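Local coordinates for protein 2-keto-3-deoxygluconate kinase (Thermotoga maritima, PDB 2AFB) that probably phosphorylates 2-keto-3-deoxygluconate using ATP, as a sugar kinase of the pfkB family within the ribokinase clan, at residues S319-T324 with E338-G343; G296-G301 with Q309-F314; S174-Y179 with A290-A295; G19-R24 with G327-L332; F53-Q56 with D60-F63. One frame throughout, in Å; residues are numbered along the deposited sequence.

Interaction 1 of 5, residues S319-T324 with E338-G343. With CA (calcium ion), chain G.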
# COMPACT_ATOMS: atom_id res chain seq x y z
N SER A 319 -22.18 -14.16 -14.15
CA SER A 319 -21.37 -14.96 -13.30
C SER A 319 -19.96 -15.13 -13.88
O SER A 319 -19.01 -15.14 -13.13
CB SER A 319 -22.06 -16.31 -12.97
OG SER A 319 -22.31 -17.07 -14.14
N CYS A 320 -19.82 -15.17 -15.20
CA CYS A 320 -18.51 -14.99 -15.84
C CYS A 320 -17.82 -13.70 -15.40
O CYS A 320 -16.66 -13.69 -14.98
CB CYS A 320 -18.65 -15.01 -17.36
SG CYS A 320 -17.12 -14.57 -18.28
N LEU A 321 -18.54 -12.60 -15.50
CA LEU A 321 -18.00 -11.28 -15.12
C LEU A 321 -17.62 -11.21 -13.65
O LEU A 321 -16.59 -10.61 -13.31
CB LEU A 321 -18.96 -10.15 -15.49
CG LEU A 321 -19.09 -9.86 -17.00
CD1 LEU A 321 -20.32 -9.02 -17.30
CD2 LEU A 321 -17.88 -9.13 -17.56
N LYS A 322 -18.38 -11.83 -12.76
CA LYS A 322 -17.99 -11.83 -11.35
C LYS A 322 -16.54 -12.34 -11.21
O LYS A 322 -15.79 -11.82 -10.40
CB LYS A 322 -18.96 -12.69 -10.49
CG LYS A 322 -18.59 -12.82 -9.00
CD LYS A 322 -18.27 -11.49 -8.32
CE LYS A 322 -17.31 -11.60 -7.12
NZ LYS A 322 -15.87 -12.00 -7.35
N HIS A 323 -16.14 -13.32 -12.01
CA HIS A 323 -14.80 -13.92 -11.89
C HIS A 323 -13.70 -12.84 -12.06
O HIS A 323 -12.54 -13.08 -11.69
CB HIS A 323 -14.54 -14.97 -12.95
CG HIS A 323 -15.22 -16.29 -12.73
ND1 HIS A 323 -16.55 -16.52 -13.03
CD2 HIS A 323 -14.71 -17.48 -12.33
CE1 HIS A 323 -16.83 -17.79 -12.82
NE2 HIS A 323 -15.74 -18.39 -12.37
N THR A 324 -14.08 -11.66 -12.60
CA THR A 324 -13.14 -10.56 -12.95
C THR A 324 -13.05 -9.47 -11.90
O THR A 324 -12.24 -8.52 -12.04
CB THR A 324 -13.50 -9.86 -14.32
OG1 THR A 324 -14.72 -9.13 -14.18
CG2 THR A 324 -13.71 -10.92 -15.42
N GLU A 338 -25.53 -7.54 -20.37
CA GLU A 338 -26.14 -7.74 -21.67
C GLU A 338 -25.14 -7.63 -22.80
O GLU A 338 -25.24 -8.38 -23.77
CB GLU A 338 -27.24 -6.71 -21.94
CG GLU A 338 -28.51 -6.99 -21.17
CD GLU A 338 -29.59 -5.92 -21.38
OE1 GLU A 338 -29.27 -4.80 -21.89
OE2 GLU A 338 -30.77 -6.22 -21.01
N LYS A 339 -24.20 -6.70 -22.68
CA LYS A 339 -23.16 -6.47 -23.68
C LYS A 339 -22.31 -7.75 -23.90
O LYS A 339 -21.97 -8.12 -25.03
CB LYS A 339 -22.26 -5.31 -23.24
CG LYS A 339 -21.16 -4.90 -24.25
CD LYS A 339 -21.74 -4.43 -25.58
CE LYS A 339 -20.65 -4.25 -26.64
NZ LYS A 339 -19.65 -3.24 -26.18
N LEU A 340 -22.00 -8.43 -22.82
CA LEU A 340 -21.25 -9.68 -22.91
C LEU A 340 -22.13 -10.78 -23.52
O LEU A 340 -21.77 -11.38 -24.51
CB LEU A 340 -20.73 -10.10 -21.53
CG LEU A 340 -19.94 -11.41 -21.54
CD1 LEU A 340 -18.79 -11.36 -22.51
CD2 LEU A 340 -19.49 -11.70 -20.15
N ALA A 341 -23.29 -11.01 -22.92
CA ALA A 341 -24.24 -11.99 -23.40
C ALA A 341 -24.52 -11.81 -24.89
O ALA A 341 -24.60 -12.78 -25.60
CB ALA A 341 -25.56 -11.95 -22.57
N SER A 342 -24.56 -10.59 -25.37
CA SER A 342 -24.89 -10.35 -26.76
C SER A 342 -23.77 -10.72 -27.76
O SER A 342 -23.99 -10.61 -28.95
CB SER A 342 -25.32 -8.89 -26.97
OG SER A 342 -24.21 -8.03 -27.21
N GLY A 343 -22.59 -11.13 -27.30
CA GLY A 343 -21.55 -11.74 -28.18
C GLY A 343 -21.33 -13.25 -28.01
O GLY A 343 -22.28 -14.05 -27.84
CA CA G . -31.61 -3.86 -21.42
O HOH W 1 -32.58 -2.10 -23.47
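Leu321 and Leu340 reach toward each other tip to tip, and the contact between these segments is apolar. The touching branch is Leu340 CD2, which lies 3.7 Å from Leu321 CG and sits in the fork between its two methyls; it also comes to 4.2 Å from Cys320 SG. Leu340 already points at the other helix, and with CG anti to the backbone N (chi1 180°) its CD2 is carried to Leu321.

This joins the last turn of helix 308-322 to the short C-terminal helix 334-341 of the pfkB fold. Gln108 of a second subunit packs on Cys320, Leu321 and Leu340, so the cluster is also part of a subunit interface.

Hydrogen bonds tie down the end of 319-324. Leu321 O takes two donors from Thr324: the backbone N, and OG1 at 2.5 Å, which lies in the carbonyl plane on a lone pair. His323 ND1 donates to Ser319 O at 2.8 Å, tilted from the carbonyl plane.

Metal binding occurs on a different side of helix 334-341, where Glu338 holds calcium with both carboxylate oxygens, OE1 at 2.6 Å and OE2 at 2.5 Å. His8, from the expression tag, is another ligand.

Interaction 2 of 5, residues G296-G301 with Q309-F314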
# COMPACT_ATOMS: atom_id res chain seq x y z
N GLY A 296 -28.20 -15.08 -8.35
CA GLY A 296 -28.69 -13.70 -8.46
C GLY A 296 -29.26 -13.39 -9.81
O GLY A 296 -30.40 -12.89 -9.98
N ALA A 297 -28.48 -13.72 -10.81
CA ALA A 297 -28.92 -13.43 -12.17
C ALA A 297 -30.13 -14.30 -12.58
O ALA A 297 -31.07 -13.86 -13.30
CB ALA A 297 -27.75 -13.62 -13.13
N LEU A 298 -30.14 -15.54 -12.11
CA LEU A 298 -31.27 -16.42 -12.46
C LEU A 298 -32.57 -15.95 -11.79
O LEU A 298 -33.66 -15.95 -12.41
CB LEU A 298 -30.95 -17.86 -12.07
CG LEU A 298 -31.98 -18.91 -12.47
CD1 LEU A 298 -32.19 -18.94 -13.97
CD2 LEU A 298 -31.52 -20.26 -11.95
N ILE A 299 -32.44 -15.47 -10.55
CA ILE A 299 -33.57 -14.91 -9.81
C ILE A 299 -34.06 -13.64 -10.53
O ILE A 299 -35.27 -13.47 -10.76
CB ILE A 299 -33.17 -14.55 -8.40
CG1 ILE A 299 -32.93 -15.83 -7.61
CG2 ILE A 299 -34.21 -13.73 -7.72
CD1 ILE A 299 -32.17 -15.58 -6.31
N TYR A 300 -33.11 -12.77 -10.84
CA TYR A 300 -33.40 -11.54 -11.54
C TYR A 300 -34.14 -11.87 -12.83
O TYR A 300 -35.20 -11.33 -13.05
CB TYR A 300 -32.13 -10.73 -11.85
CG TYR A 300 -32.39 -9.45 -12.58
CD1 TYR A 300 -33.02 -8.38 -11.95
CD2 TYR A 300 -32.07 -9.32 -13.93
CE1 TYR A 300 -33.29 -7.19 -12.65
CE2 TYR A 300 -32.36 -8.14 -14.62
CZ TYR A 300 -32.95 -7.09 -13.97
OH TYR A 300 -33.22 -5.93 -14.67
N GLY A 301 -33.61 -12.78 -13.65
CA GLY A 301 -34.23 -13.11 -14.93
C GLY A 301 -35.65 -13.66 -14.79
O GLY A 301 -36.51 -13.41 -15.61
N GLN A 309 -33.87 -19.11 -22.76
CA GLN A 309 -32.54 -18.99 -23.33
C GLN A 309 -31.86 -17.72 -22.81
O GLN A 309 -30.69 -17.76 -22.39
CB GLN A 309 -32.55 -19.03 -24.88
CG GLN A 309 -31.18 -19.27 -25.50
CD GLN A 309 -30.51 -20.61 -25.05
OE1 GLN A 309 -31.14 -21.65 -25.05
NE2 GLN A 309 -29.23 -20.54 -24.66
N LYS A 310 -32.60 -16.62 -22.76
CA LYS A 310 -32.02 -15.38 -22.28
C LYS A 310 -31.67 -15.47 -20.83
O LYS A 310 -30.67 -14.89 -20.39
CB LYS A 310 -32.92 -14.15 -22.57
CG LYS A 310 -32.44 -12.90 -21.84
CD LYS A 310 -33.24 -11.69 -22.15
CE LYS A 310 -32.37 -10.40 -22.21
NZ LYS A 310 -32.21 -9.75 -20.96
N LYS A 311 -32.44 -16.20 -20.05
CA LYS A 311 -32.07 -16.42 -18.66
C LYS A 311 -30.70 -17.08 -18.54
O LYS A 311 -29.94 -16.79 -17.62
CB LYS A 311 -33.04 -17.36 -17.94
CG LYS A 311 -34.26 -16.72 -17.43
CD LYS A 311 -35.11 -17.70 -16.63
CE LYS A 311 -36.57 -17.29 -16.68
NZ LYS A 311 -37.29 -17.81 -15.51
N ALA A 312 -30.42 -18.04 -19.42
CA ALA A 312 -29.16 -18.76 -19.38
C ALA A 312 -28.03 -17.85 -19.82
O ALA A 312 -27.00 -17.83 -19.16
CB ALA A 312 -29.19 -20.02 -20.25
N GLU A 313 -28.22 -17.10 -20.90
CA GLU A 313 -27.12 -16.29 -21.42
C GLU A 313 -26.79 -15.16 -20.46
O GLU A 313 -25.61 -14.92 -20.19
CB GLU A 313 -27.44 -15.69 -22.80
CG GLU A 313 -27.64 -16.68 -23.93
CD GLU A 313 -26.45 -17.62 -24.21
OE1 GLU A 313 -25.30 -17.44 -23.70
OE2 GLU A 313 -26.70 -18.57 -25.00
N PHE A 314 -27.83 -14.49 -19.95
CA PHE A 314 -27.67 -13.38 -19.03
C PHE A 314 -26.97 -13.87 -17.75
O PHE A 314 -26.01 -13.25 -17.27
CB PHE A 314 -29.03 -12.80 -18.66
CG PHE A 314 -28.95 -11.56 -17.82
CD1 PHE A 314 -28.91 -10.29 -18.42
CD2 PHE A 314 -28.99 -11.65 -16.43
CE1 PHE A 314 -28.86 -9.16 -17.64
CE2 PHE A 314 -28.92 -10.52 -15.66
CZ PHE A 314 -28.88 -9.28 -16.26
O HOH W 2 -31.22 -14.80 -15.96
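Phe314 meets Ala297 and Tyr300 across an antiparallel helix hairpin, helices 290-304 and 308-322 of the pfkB fold, whose local N-to-C directions differ by 150°. With CG anti to the backbone N (chi1 -174°), the bond from Phe314 CB projects the ring at the other helix. Beyond CG, CD2 is the first ring atom to touch that helix, with Ala297 CB 4.0 Å away at the ring edge, near its plane. Next comes CE2, 3.8 Å from Tyr300 CD2. CZ, at the tip, is 4.0 Å from Tyr300 CE2. The two ring planes differ by only 28°, but the centroids are 5.7 Å apart, so the rings are slid past each other with little overlap. Phe306 adds an edge-to-face partner to Phe314. Replacing Phe314 with an alanine would probably leave a gap beside Ala297 and one side of the Tyr300 ring without its neighbour.

Along the hairpin, the extended chain of Lys311 crosses Leu298 at about a right angle, CD lying 4.1 Å from Leu298 CD1, and passes Gly301 before its NZ reaches Ser302 and Glu270. Between the backbones lies a single bridging water, donating to Ala297 O at 2.8 Å and to Lys311 O at 2.9 Å.

Interaction 3 of 5, residues S174-Y179 with A290-A295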
# COMPACT_ATOMS: atom_id res chain seq x y z
N SER A 174 -36.32 -19.95 -3.92
CA SER A 174 -35.18 -20.62 -4.50
C SER A 174 -34.21 -21.13 -3.40
O SER A 174 -34.11 -20.59 -2.29
CB SER A 174 -34.45 -19.69 -5.48
OG SER A 174 -33.86 -18.61 -4.80
N CYS A 175 -33.48 -22.17 -3.79
CA CYS A 175 -32.42 -22.76 -2.98
C CYS A 175 -31.21 -23.07 -3.87
O CYS A 175 -31.34 -23.75 -4.88
CB CYS A 175 -32.90 -24.06 -2.35
SG CYS A 175 -31.68 -24.96 -1.35
N ASP A 176 -30.04 -22.57 -3.49
CA ASP A 176 -28.77 -23.06 -4.03
C ASP A 176 -28.22 -24.13 -3.06
O ASP A 176 -27.91 -23.83 -1.93
CB ASP A 176 -27.76 -21.90 -4.17
CG ASP A 176 -26.42 -22.32 -4.84
OD1 ASP A 176 -26.07 -23.54 -4.85
OD2 ASP A 176 -25.71 -21.39 -5.33
N LEU A 177 -28.12 -25.38 -3.52
CA LEU A 177 -27.81 -26.48 -2.65
C LEU A 177 -26.46 -26.32 -1.95
O LEU A 177 -26.35 -26.69 -0.78
CB LEU A 177 -27.84 -27.81 -3.41
CG LEU A 177 -29.16 -28.29 -4.02
CD1 LEU A 177 -28.87 -29.64 -4.71
CD2 LEU A 177 -30.22 -28.46 -2.97
N ASN A 178 -25.47 -25.77 -2.62
CA ASN A 178 -24.19 -25.46 -1.96
C ASN A 178 -23.69 -26.51 -0.94
O ASN A 178 -23.47 -26.18 0.24
CB ASN A 178 -24.31 -24.11 -1.22
CG ASN A 178 -23.80 -22.95 -2.03
OD1 ASN A 178 -22.91 -23.08 -2.88
ND2 ASN A 178 -24.35 -21.78 -1.75
N TYR A 179 -23.55 -27.76 -1.37
CA TYR A 179 -23.02 -28.79 -0.49
C TYR A 179 -21.57 -28.48 -0.13
O TYR A 179 -20.75 -28.22 -1.00
CB TYR A 179 -23.06 -30.21 -1.09
CG TYR A 179 -22.49 -31.25 -0.13
CD1 TYR A 179 -23.15 -31.57 1.06
CD2 TYR A 179 -21.26 -31.87 -0.37
CE1 TYR A 179 -22.62 -32.51 1.96
CE2 TYR A 179 -20.72 -32.78 0.52
CZ TYR A 179 -21.39 -33.10 1.69
OH TYR A 179 -20.85 -34.02 2.56
N ALA A 290 -18.97 -16.35 -7.64
CA ALA A 290 -19.39 -16.51 -9.05
C ALA A 290 -20.70 -17.31 -9.14
O ALA A 290 -21.67 -16.91 -9.81
CB ALA A 290 -18.28 -17.18 -9.85
N GLY A 291 -20.75 -18.41 -8.41
CA GLY A 291 -22.00 -19.17 -8.24
C GLY A 291 -23.12 -18.35 -7.68
O GLY A 291 -24.29 -18.55 -8.05
N ASP A 292 -22.81 -17.41 -6.77
CA ASP A 292 -23.88 -16.61 -6.17
C ASP A 292 -24.41 -15.60 -7.14
O ASP A 292 -25.57 -15.30 -7.09
CB ASP A 292 -23.45 -15.95 -4.85
CG ASP A 292 -22.75 -16.95 -3.91
OD1 ASP A 292 -23.32 -18.06 -3.71
OD2 ASP A 292 -21.64 -16.64 -3.42
N SER A 293 -23.56 -15.04 -7.99
CA SER A 293 -24.00 -14.16 -9.01
C SER A 293 -24.84 -14.90 -10.07
O SER A 293 -25.78 -14.33 -10.60
CB SER A 293 -22.82 -13.40 -9.62
OG SER A 293 -21.99 -14.27 -10.35
N PHE A 294 -24.49 -16.15 -10.38
CA PHE A 294 -25.36 -16.98 -11.23
C PHE A 294 -26.77 -17.00 -10.64
O PHE A 294 -27.71 -16.73 -11.32
CB PHE A 294 -24.82 -18.40 -11.40
CG PHE A 294 -25.80 -19.34 -12.08
CD1 PHE A 294 -26.17 -19.15 -13.38
CD2 PHE A 294 -26.39 -20.38 -11.38
CE1 PHE A 294 -27.13 -19.98 -14.01
CE2 PHE A 294 -27.33 -21.23 -11.98
CZ PHE A 294 -27.69 -21.02 -13.31
N ALA A 295 -26.86 -17.38 -9.38
CA ALA A 295 -28.12 -17.46 -8.65
C ALA A 295 -28.90 -16.16 -8.65
O ALA A 295 -30.11 -16.17 -8.88
CB ALA A 295 -27.87 -17.89 -7.20
O HOH W 3 -24.97 -21.09 -8.02
O HOH W 4 -26.05 -19.02 -3.47
O HOH W 5 -22.09 -20.10 -2.95
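Two first torsions turn the carboxylates of Asp176 and Asp292 toward a shared layer of water: Asp176 carries CG opposite its backbone N (chi1 -175°), while Asp292 carries it beside the N (chi1 -47°). Asn178, on a backbone with positive phi, directs its amide to the same place. No direct hydrogen bond spans the segments; Asp176 OD2 and Asp292 OD1 remain 4.4 Å apart.

Three waters do the joining. Water 3 donates to Asp176 OD2 and, at 2.6 Å, to Gly291 O in the first turn of the helix. Water 4 donates to Asp176 OD2 at 3.0 Å and to Asp292 OD1 at 2.9 Å. Water 5 accepts from Asn178 ND2 at 3.1 Å and donates to Asp292 OD1 at 2.5 Å. Asp176 OD2 and Asp292 OD1 therefore each take two water protons, and Asp292 OD2 is bound separately by Asn49 ND2. Asp176 OD1 is used within its own segment, through a weak bond from Asn178 N.

Ala290, Gly291 and Asp292 belong to the GAGD motif of pfkB kinases, whose helix N terminus forms an anion hole and whose aspartate acts as the catalytic base in relatives; Asp292 is probably its counterpart here, and the waters would then lie in the active-site cleft.

Asp176 closes strand 172-176, set between strands 139-145 and 202-205 of the large sheet, with Asp209 of helix 207-214 beside it. Helix 290-304 begins at the other side of the waters and packs against helices 46-56 and 308-322.

Interaction 4 of 5, residues G19-R24 with G327-L332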
# COMPACT_ATOMS: atom_id res chain seq x y z
N GLY A 19 -28.92 -15.81 5.49
CA GLY A 19 -27.79 -16.64 5.80
C GLY A 19 -26.75 -15.89 6.59
O GLY A 19 -27.10 -15.01 7.37
N GLU A 20 -25.49 -16.28 6.41
CA GLU A 20 -24.34 -15.68 7.13
C GLU A 20 -23.46 -14.83 6.26
O GLU A 20 -23.06 -15.25 5.18
CB GLU A 20 -23.46 -16.77 7.79
CG GLU A 20 -22.22 -16.21 8.48
CD GLU A 20 -21.56 -17.12 9.54
OE1 GLU A 20 -21.56 -18.35 9.37
OE2 GLU A 20 -20.99 -16.60 10.51
N ILE A 21 -23.14 -13.65 6.77
CA ILE A 21 -22.12 -12.83 6.19
C ILE A 21 -20.89 -12.79 7.10
O ILE A 21 -21.00 -12.71 8.33
CB ILE A 21 -22.66 -11.43 5.83
CG1 ILE A 21 -21.62 -10.70 4.97
CG2 ILE A 21 -23.07 -10.65 7.08
CD1 ILE A 21 -22.03 -9.41 4.38
N MSE A 22 -19.73 -12.95 6.48
CA MSE A 22 -18.50 -13.07 7.21
C MSE A 22 -17.55 -11.99 6.80
O MSE A 22 -17.59 -11.51 5.67
CB MSE A 22 -17.81 -14.39 6.91
CG MSE A 22 -18.57 -15.52 7.40
SE MSE A 22 -17.78 -17.20 6.84
CE MSE A 22 -18.28 -17.22 4.82
N LEU A 23 -16.67 -11.65 7.73
CA LEU A 23 -15.46 -10.90 7.40
C LEU A 23 -14.50 -11.75 6.57
O LEU A 23 -14.15 -12.84 7.02
CB LEU A 23 -14.74 -10.49 8.67
CG LEU A 23 -13.32 -9.88 8.47
CD1 LEU A 23 -13.30 -8.55 7.78
CD2 LEU A 23 -12.64 -9.75 9.83
N ARG A 24 -14.06 -11.26 5.41
CA ARG A 24 -13.11 -11.98 4.59
C ARG A 24 -11.73 -11.29 4.61
O ARG A 24 -11.60 -10.11 4.36
CB ARG A 24 -13.57 -12.10 3.18
CG ARG A 24 -12.84 -13.20 2.43
CD ARG A 24 -13.18 -13.16 0.95
NE ARG A 24 -12.22 -12.38 0.22
CZ ARG A 24 -12.15 -12.25 -1.10
NH1 ARG A 24 -13.01 -12.82 -1.93
NH2 ARG A 24 -11.16 -11.51 -1.59
N GLY A 327 -13.28 -9.41 -4.58
CA GLY A 327 -14.30 -9.47 -3.55
C GLY A 327 -15.37 -10.50 -3.81
O GLY A 327 -15.23 -11.34 -4.71
N ASP A 328 -16.42 -10.44 -3.00
CA ASP A 328 -17.48 -11.46 -3.02
C ASP A 328 -18.72 -10.95 -3.80
O ASP A 328 -19.52 -11.74 -4.30
CB ASP A 328 -17.90 -11.85 -1.57
CG ASP A 328 -16.84 -12.62 -0.79
OD1 ASP A 328 -15.67 -12.60 -1.16
OD2 ASP A 328 -17.17 -13.26 0.25
N PHE A 329 -18.90 -9.64 -3.87
CA PHE A 329 -20.09 -9.05 -4.46
C PHE A 329 -19.75 -8.62 -5.91
O PHE A 329 -18.64 -8.19 -6.19
CB PHE A 329 -20.44 -7.78 -3.66
CG PHE A 329 -21.04 -8.01 -2.29
CD1 PHE A 329 -21.18 -9.28 -1.70
CD2 PHE A 329 -21.42 -6.90 -1.53
CE1 PHE A 329 -21.73 -9.42 -0.44
CE2 PHE A 329 -21.99 -7.07 -0.26
CZ PHE A 329 -22.16 -8.32 0.27
N VAL A 330 -20.72 -8.70 -6.81
CA VAL A 330 -20.56 -8.10 -8.13
C VAL A 330 -20.64 -6.57 -8.01
O VAL A 330 -21.31 -6.02 -7.11
CB VAL A 330 -21.67 -8.52 -9.15
CG1 VAL A 330 -21.68 -10.01 -9.37
CG2 VAL A 330 -23.08 -8.01 -8.74
N VAL A 331 -19.92 -5.91 -8.89
CA VAL A 331 -20.13 -4.50 -9.21
C VAL A 331 -20.44 -4.55 -10.70
O VAL A 331 -19.52 -4.71 -11.49
CB VAL A 331 -18.84 -3.66 -8.95
CG1 VAL A 331 -18.99 -2.25 -9.38
CG2 VAL A 331 -18.43 -3.74 -7.49
N LEU A 332 -21.72 -4.52 -11.06
CA LEU A 332 -22.15 -4.72 -12.43
C LEU A 332 -23.42 -3.93 -12.67
O LEU A 332 -24.22 -3.75 -11.74
CB LEU A 332 -22.42 -6.20 -12.68
CG LEU A 332 -21.21 -7.09 -12.97
CD1 LEU A 332 -21.68 -8.53 -13.25
CD2 LEU A 332 -20.38 -6.56 -14.09
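Between Arg24 and Gly327 the backbones come no nearer than 8.6 Å, CA to CA, so side chains span the gap, and Gly327 has a positive phi where any side chain would collide with the carbonyl oxygen of the preceding residue. Arg24 crosses to Asp328 and forms a salt bridge, NH1 to OD1 at 2.8 Å. As a hydrogen bond it is weak, with 122° at the proton; the guanidinium and carboxylate planes lie 54° apart. Near-extended chi1 and chi2 carry Arg24 CD to 3.3 Å from Asp328 OD1, and the bend at chi3 (93°) turns NH1 onto the same oxygen.

Strand 22-26 belongs to the small four-stranded sheet that, as in other ribokinase-like enzymes, probably serves as a lid over the substrate cleft; residues 327-332 form the loop linking helices 308-322 and 334-341 of the main domain. Arg24 NH1 has a second acid in Asp286, while Asp328 OD2 is bound by Tyr100 OH from the lid. Exchanging Arg24 for a methionine would probably leave Asp286 and Asp328 close together without their shared positive charge.

Farther along, Ile21 CD1 is a looser 4.3 Å from Phe329 CZ. That ring stacks on His79 and meets Phe83 edge-to-face.

Interaction 5 of 5, residues F53-Q56 with D60-F63. With NI (nickel (II) ion), chain E.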
# COMPACT_ATOMS: atom_id res chain seq x y z
N PHE A 53 -26.20 -8.79 -5.54
CA PHE A 53 -26.47 -8.87 -7.01
C PHE A 53 -27.82 -8.24 -7.34
O PHE A 53 -27.97 -7.31 -8.13
CB PHE A 53 -26.38 -10.33 -7.52
CG PHE A 53 -26.56 -10.44 -8.99
CD1 PHE A 53 -27.83 -10.39 -9.54
CD2 PHE A 53 -25.46 -10.47 -9.83
CE1 PHE A 53 -28.02 -10.38 -10.89
CE2 PHE A 53 -25.65 -10.47 -11.19
CZ PHE A 53 -26.94 -10.42 -11.72
N LEU A 54 -28.83 -8.73 -6.67
CA LEU A 54 -30.18 -8.18 -6.88
C LEU A 54 -30.25 -6.67 -6.58
O LEU A 54 -30.91 -5.96 -7.29
CB LEU A 54 -31.22 -8.99 -6.08
CG LEU A 54 -31.25 -10.43 -6.59
CD1 LEU A 54 -31.90 -11.33 -5.56
CD2 LEU A 54 -31.89 -10.56 -7.94
N ALA A 55 -29.56 -6.18 -5.55
CA ALA A 55 -29.51 -4.73 -5.33
C ALA A 55 -28.79 -4.01 -6.49
O ALA A 55 -29.25 -2.97 -6.94
CB ALA A 55 -28.87 -4.40 -3.98
N GLN A 56 -27.70 -4.58 -6.98
CA GLN A 56 -26.95 -4.01 -8.09
C GLN A 56 -27.83 -3.95 -9.37
O GLN A 56 -27.69 -3.07 -10.17
CB GLN A 56 -25.66 -4.83 -8.31
CG GLN A 56 -24.51 -4.53 -7.27
CD GLN A 56 -23.91 -3.12 -7.50
OE1 GLN A 56 -23.29 -2.86 -8.54
NE2 GLN A 56 -24.10 -2.22 -6.54
N ASP A 60 -35.37 -4.39 -4.69
CA ASP A 60 -35.33 -4.11 -3.25
C ASP A 60 -34.93 -5.37 -2.54
O ASP A 60 -35.75 -6.19 -2.16
CB ASP A 60 -36.68 -3.63 -2.75
CG ASP A 60 -37.04 -2.27 -3.29
OD1 ASP A 60 -36.15 -1.50 -3.72
OD2 ASP A 60 -38.24 -1.99 -3.27
N ALA A 61 -33.64 -5.51 -2.37
CA ALA A 61 -33.05 -6.70 -1.81
C ALA A 61 -32.83 -6.50 -0.33
O ALA A 61 -32.21 -5.52 0.08
CB ALA A 61 -31.75 -6.99 -2.51
N TYR A 62 -33.37 -7.40 0.48
CA TYR A 62 -33.10 -7.36 1.93
C TYR A 62 -32.31 -8.60 2.27
O TYR A 62 -32.64 -9.69 1.81
CB TYR A 62 -34.37 -7.38 2.75
CG TYR A 62 -35.27 -6.21 2.53
CD1 TYR A 62 -36.02 -6.08 1.38
CD2 TYR A 62 -35.42 -5.23 3.52
CE1 TYR A 62 -36.87 -4.98 1.18
CE2 TYR A 62 -36.29 -4.14 3.34
CZ TYR A 62 -37.00 -4.04 2.17
OH TYR A 62 -37.85 -2.96 1.98
N PHE A 63 -31.29 -8.44 3.09
CA PHE A 63 -30.55 -9.58 3.58
C PHE A 63 -30.88 -9.76 5.05
O PHE A 63 -30.79 -8.82 5.84
CB PHE A 63 -29.05 -9.36 3.42
CG PHE A 63 -28.21 -10.48 3.95
CD1 PHE A 63 -28.36 -11.74 3.44
CD2 PHE A 63 -27.21 -10.25 4.90
CE1 PHE A 63 -27.58 -12.78 3.89
CE2 PHE A 63 -26.43 -11.27 5.34
CZ PHE A 63 -26.60 -12.56 4.82
NI NI E . -38.74 0.05 -2.94
O HOH W 6 -41.01 -0.17 -1.86
O HOH W 7 -37.05 1.38 -1.79
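Asp60 OD2 binds nickel at 2.1 Å, at the start of a strand whose next residue, Ala61, packs on helix 46-56. The pair forms the second half of a beta-alpha-beta crossover: strand 14-18, helix 46-56 and then strand 60-67, which lies parallel to the first strand in the large sheet of this ribokinase-like fold; strands 22-26 and 38-44 of the small sheet are inserted in the first connection. Two waters also hold the metal, water 7 at 2.4 Å and water 6 at 2.5 Å. His12 is the other protein ligand, and Asp60 OD1 accepts from His10. Both histidines come from the expression tag, so the site probably arises from the construct and is unlikely to be native.

Asp60 points away from the helix and Ala61 toward it. Small side chains let the backbones approach closely, with Ala55 CA and Ala61 CA 5.4 Å apart. Leu54 touches the strand through CB, 4.1 Å from Ala61 CB, and its outer part packs on Val15, Ile299 and Tyr300. Ala55 CB stands at an equal 4.1 Å from the same methyl. Ala61 CB comes nearest to the helix backbone itself, 3.8 Å from Ala55 N.

From the N terminus, interaction 4 opens first, at residues 19-24, and closes only at 327-332, spanning most of the chain and tying the small sheet to the loop before the last helix. Interactions 5, 3 and 2 all fall within that span, in series: 53-56 with 60-63 closes a short helix-to-strand turn, 174-179 with 290-295 a long excursion, and 296-301 with 309-314 a hairpin. Interaction 1 crosses interaction 4, since 327-332 lies between 319-324 and 338-343. Helix 290-304 serves interactions 3 and 2, helix 308-322 interactions 2 and 1. Phe53 packs against Gly296 and Val330, and Lys322 NZ probably bonds Gly327 O, linking the helical layer to the loop.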